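Local coordinates for protein pyocin-S2 (Pseudomonas aeruginosa, PDB 4QKO) that breaks down chromosomal DNA in sensitive bacterial cells, acting through a metal-binding HNH-type endonuclease domain, the part of the bacteriocin present here, at residues I98-V104 against N117-P123. Numbering follows the deposited sequence.
Sequences IEIHHKV and NLVAVTP. With MG (magnesium ion), chain O.
Magnesium is held by His101 ND1 at 2.2 Å and by a water at 2.1 Å from the ion; that water also accepts a hydrogen bond from His102 N (3.2 Å). Strands 99-102 and 118-121 run antiparallel; their axes approach to 4.7 Å, with 142° between the N-to-C directions. Glu99 and Val121 form one hydrogen-bonded pair (Glu99 N to Val121 O 3.0 Å, Val121 N to Glu99 O 2.8 Å), His101 and Val119 the next (His101 N to Val119 O and Val119 N to His101 O, both 3.0 Å). Past the strands, Lys103 N reaches Asn117 O at 2.8 Å. The Asn117 side chain, chi1 t, then clasps the backbone of Val104: OD1 accepts from its N at 2.7 Å, and ND2 gives to its O at 3.1 Å. Ile100-Ala120 and His102-Leu118 are the non-hydrogen-bonded pairs; their side chains share one face, where Leu118 CD2 sits over the His102 ring face, 3.7 Å from its centroid (CH-pi), and packs against Ile100 CG2 at 4.2 Å. Helix 49-62 covers this face, and His102 NE2 bonds to Val112 O. On the opposite face, Val119 CG2 meets the His101 ring edge at CD2 (3.3 Å). Thr122 OG1 N-caps helix 123-130 through Arg125 N and also hydrogen-bonds Glu90 OE1. Two antiparallel strands leading into a helix, with metal-binding His101 on the first strand and His126 on the helix, are the beta-beta-alpha-metal motif of HNH nucleases.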
loop_
_atom_site.group_PDB
_atom_site.type_symbol
_atom_site.label_atom_id
_atom_site.label_comp_id
_atom_site.label_asym_id
_atom_site.label_seq_id
_atom_site.Cartn_x
_atom_site.Cartn_y
_atom_site.Cartn_z
ATOM N N ILE B 98 0.482 2.770 -3.975
ATOM C CA ILE B 98 1.568 3.543 -4.523
ATOM C C ILE B 98 2.045 2.886 -5.842
ATOM O O ILE B 98 2.240 1.614 -5.953
ATOM C CB ILE B 98 2.746 3.645 -3.560
ATOM C CG1 ILE B 98 2.478 4.533 -2.302
ATOM C CG2 ILE B 98 3.960 4.188 -4.247
ATOM C CD1 ILE B 98 2.348 6.034 -2.571
ATOM N N GLU B 99 2.264 3.744 -6.830
ATOM C CA GLU B 99 2.754 3.333 -8.145
ATOM C C GLU B 99 4.117 3.939 -8.447
ATOM O O GLU B 99 4.405 5.037 -8.070
ATOM C CB GLU B 99 1.751 3.705 -9.264
ATOM C CG GLU B 99 0.380 3.039 -9.062
ATOM C CD GLU B 99 -0.766 3.612 -9.942
ATOM O OE1 GLU B 99 -0.521 4.546 -10.736
ATOM O OE2 GLU B 99 -1.930 3.138 -9.826
ATOM N N ILE B 100 4.946 3.210 -9.195
ATOM C CA ILE B 100 6.242 3.710 -9.663
ATOM C C ILE B 100 6.144 4.048 -11.144
ATOM O O ILE B 100 5.768 3.161 -11.934
ATOM C CB ILE B 100 7.302 2.636 -9.406
ATOM C CG1 ILE B 100 7.478 2.512 -7.903
ATOM C CG2 ILE B 100 8.652 3.004 -9.998
ATOM C CD1 ILE B 100 8.344 1.366 -7.458
ATOM N N HIS B 101 6.409 5.328 -11.468
ATOM C CA HIS B 101 6.258 5.985 -12.819
ATOM C C HIS B 101 7.679 6.331 -13.293
ATOM O O HIS B 101 8.555 6.617 -12.460
ATOM C CB HIS B 101 5.347 7.250 -12.643
ATOM C CG HIS B 101 5.578 8.457 -13.565
ATOM N ND1 HIS B 101 4.764 8.753 -14.654
ATOM C CD2 HIS B 101 6.401 9.535 -13.439
ATOM C CE1 HIS B 101 5.149 9.894 -15.208
ATOM N NE2 HIS B 101 6.134 10.395 -14.484
ATOM N N HIS B 102 7.861 6.337 -14.609
ATOM C CA HIS B 102 9.102 6.780 -15.207
ATOM C C HIS B 102 9.006 8.254 -15.546
ATOM O O HIS B 102 8.060 8.698 -16.191
ATOM C CB HIS B 102 9.341 5.970 -16.462
ATOM C CG HIS B 102 9.766 4.570 -16.177
ATOM N ND1 HIS B 102 8.865 3.566 -15.890
ATOM C CD2 HIS B 102 10.990 4.029 -15.995
ATOM C CE1 HIS B 102 9.514 2.446 -15.626
ATOM N NE2 HIS B 102 10.807 2.700 -15.685
ATOM N N LYS B 103 9.970 9.045 -15.149
ATOM C CA LYS B 103 9.944 10.472 -15.492
ATOM C C LYS B 103 10.136 10.736 -16.979
ATOM O O LYS B 103 9.406 11.533 -17.563
ATOM C CB LYS B 103 10.995 11.231 -14.716
ATOM C CG LYS B 103 10.944 10.944 -13.241
ATOM C CD LYS B 103 11.439 12.127 -12.436
ATOM C CE LYS B 103 12.934 12.155 -12.354
ATOM N NZ LYS B 103 13.360 13.577 -12.211
ATOM N N VAL B 104 11.108 10.063 -17.574
ATOM C CA VAL B 104 11.327 10.061 -19.033
ATOM C C VAL B 104 10.836 8.758 -19.660
ATOM O O VAL B 104 11.232 7.674 -19.255
ATOM C CB VAL B 104 12.823 10.286 -19.365
ATOM C CG1 VAL B 104 13.068 10.309 -20.882
ATOM C CG2 VAL B 104 13.321 11.585 -18.733
ATOM N N ASN B 117 15.342 7.894 -12.931
ATOM C CA ASN B 117 14.220 8.028 -13.804
ATOM C C ASN B 117 12.914 7.648 -13.091
ATOM O O ASN B 117 11.912 7.605 -13.745
ATOM C CB ASN B 117 14.308 7.070 -15.001
ATOM C CG ASN B 117 13.447 7.522 -16.199
ATOM O OD1 ASN B 117 13.076 8.679 -16.312
ATOM N ND2 ASN B 117 13.097 6.586 -17.066
ATOM N N LEU B 118 13.000 7.157 -11.861
ATOM C CA LEU B 118 11.805 6.674 -11.166
ATOM C C LEU B 118 11.281 7.615 -10.098
ATOM O O LEU B 118 12.025 8.259 -9.386
ATOM C CB LEU B 118 12.129 5.356 -10.558
ATOM C CG LEU B 118 12.646 4.327 -11.529
ATOM C CD1 LEU B 118 12.890 3.098 -10.743
ATOM C CD2 LEU B 118 11.684 4.059 -12.646
ATOM N N VAL B 119 9.968 7.686 -10.027
ATOM C CA VAL B 119 9.271 8.325 -8.889
ATOM C C VAL B 119 8.133 7.438 -8.327
ATOM O O VAL B 119 7.515 6.666 -9.042
ATOM C CB VAL B 119 8.668 9.692 -9.246
ATOM C CG1 VAL B 119 9.726 10.777 -9.276
ATOM C CG2 VAL B 119 7.961 9.657 -10.566
ATOM N N ALA B 120 7.810 7.600 -7.032
ATOM C CA ALA B 120 6.703 6.923 -6.422
ATOM C C ALA B 120 5.632 7.999 -6.381
ATOM O O ALA B 120 5.892 9.090 -5.856
ATOM C CB ALA B 120 7.014 6.445 -5.013
ATOM N N VAL B 121 4.467 7.636 -6.916
ATOM C CA VAL B 121 3.286 8.527 -6.933
ATOM C C VAL B 121 2.030 7.864 -6.439
ATOM O O VAL B 121 1.822 6.674 -6.626
ATOM C CB VAL B 121 3.001 9.061 -8.326
ATOM C CG1 VAL B 121 4.032 10.145 -8.632
ATOM C CG2 VAL B 121 3.096 7.986 -9.374
ATOM N N THR B 122 1.137 8.674 -5.892
ATOM C CA THR B 122 -0.185 8.138 -5.623
ATOM C C THR B 122 -0.975 8.095 -6.918
ATOM O O THR B 122 -0.668 8.847 -7.854
ATOM C CB THR B 122 -0.960 9.005 -4.641
ATOM O OG1 THR B 122 -1.286 10.261 -5.252
ATOM C CG2 THR B 122 -0.200 9.240 -3.391
ATOM N N PRO B 123 -2.033 7.257 -6.969
ATOM C CA PRO B 123 -2.967 7.235 -8.106
ATOM C C PRO B 123 -3.596 8.607 -8.415
ATOM O O PRO B 123 -3.622 9.067 -9.587
ATOM C CB PRO B 123 -4.002 6.197 -7.663
ATOM C CG PRO B 123 -3.129 5.244 -6.891
ATOM C CD PRO B 123 -2.316 6.155 -6.025
HETATM MG MG MG O . 3.614 6.970 -15.193
HETATM O O HOH W 1 5.069 5.651 -15.990
#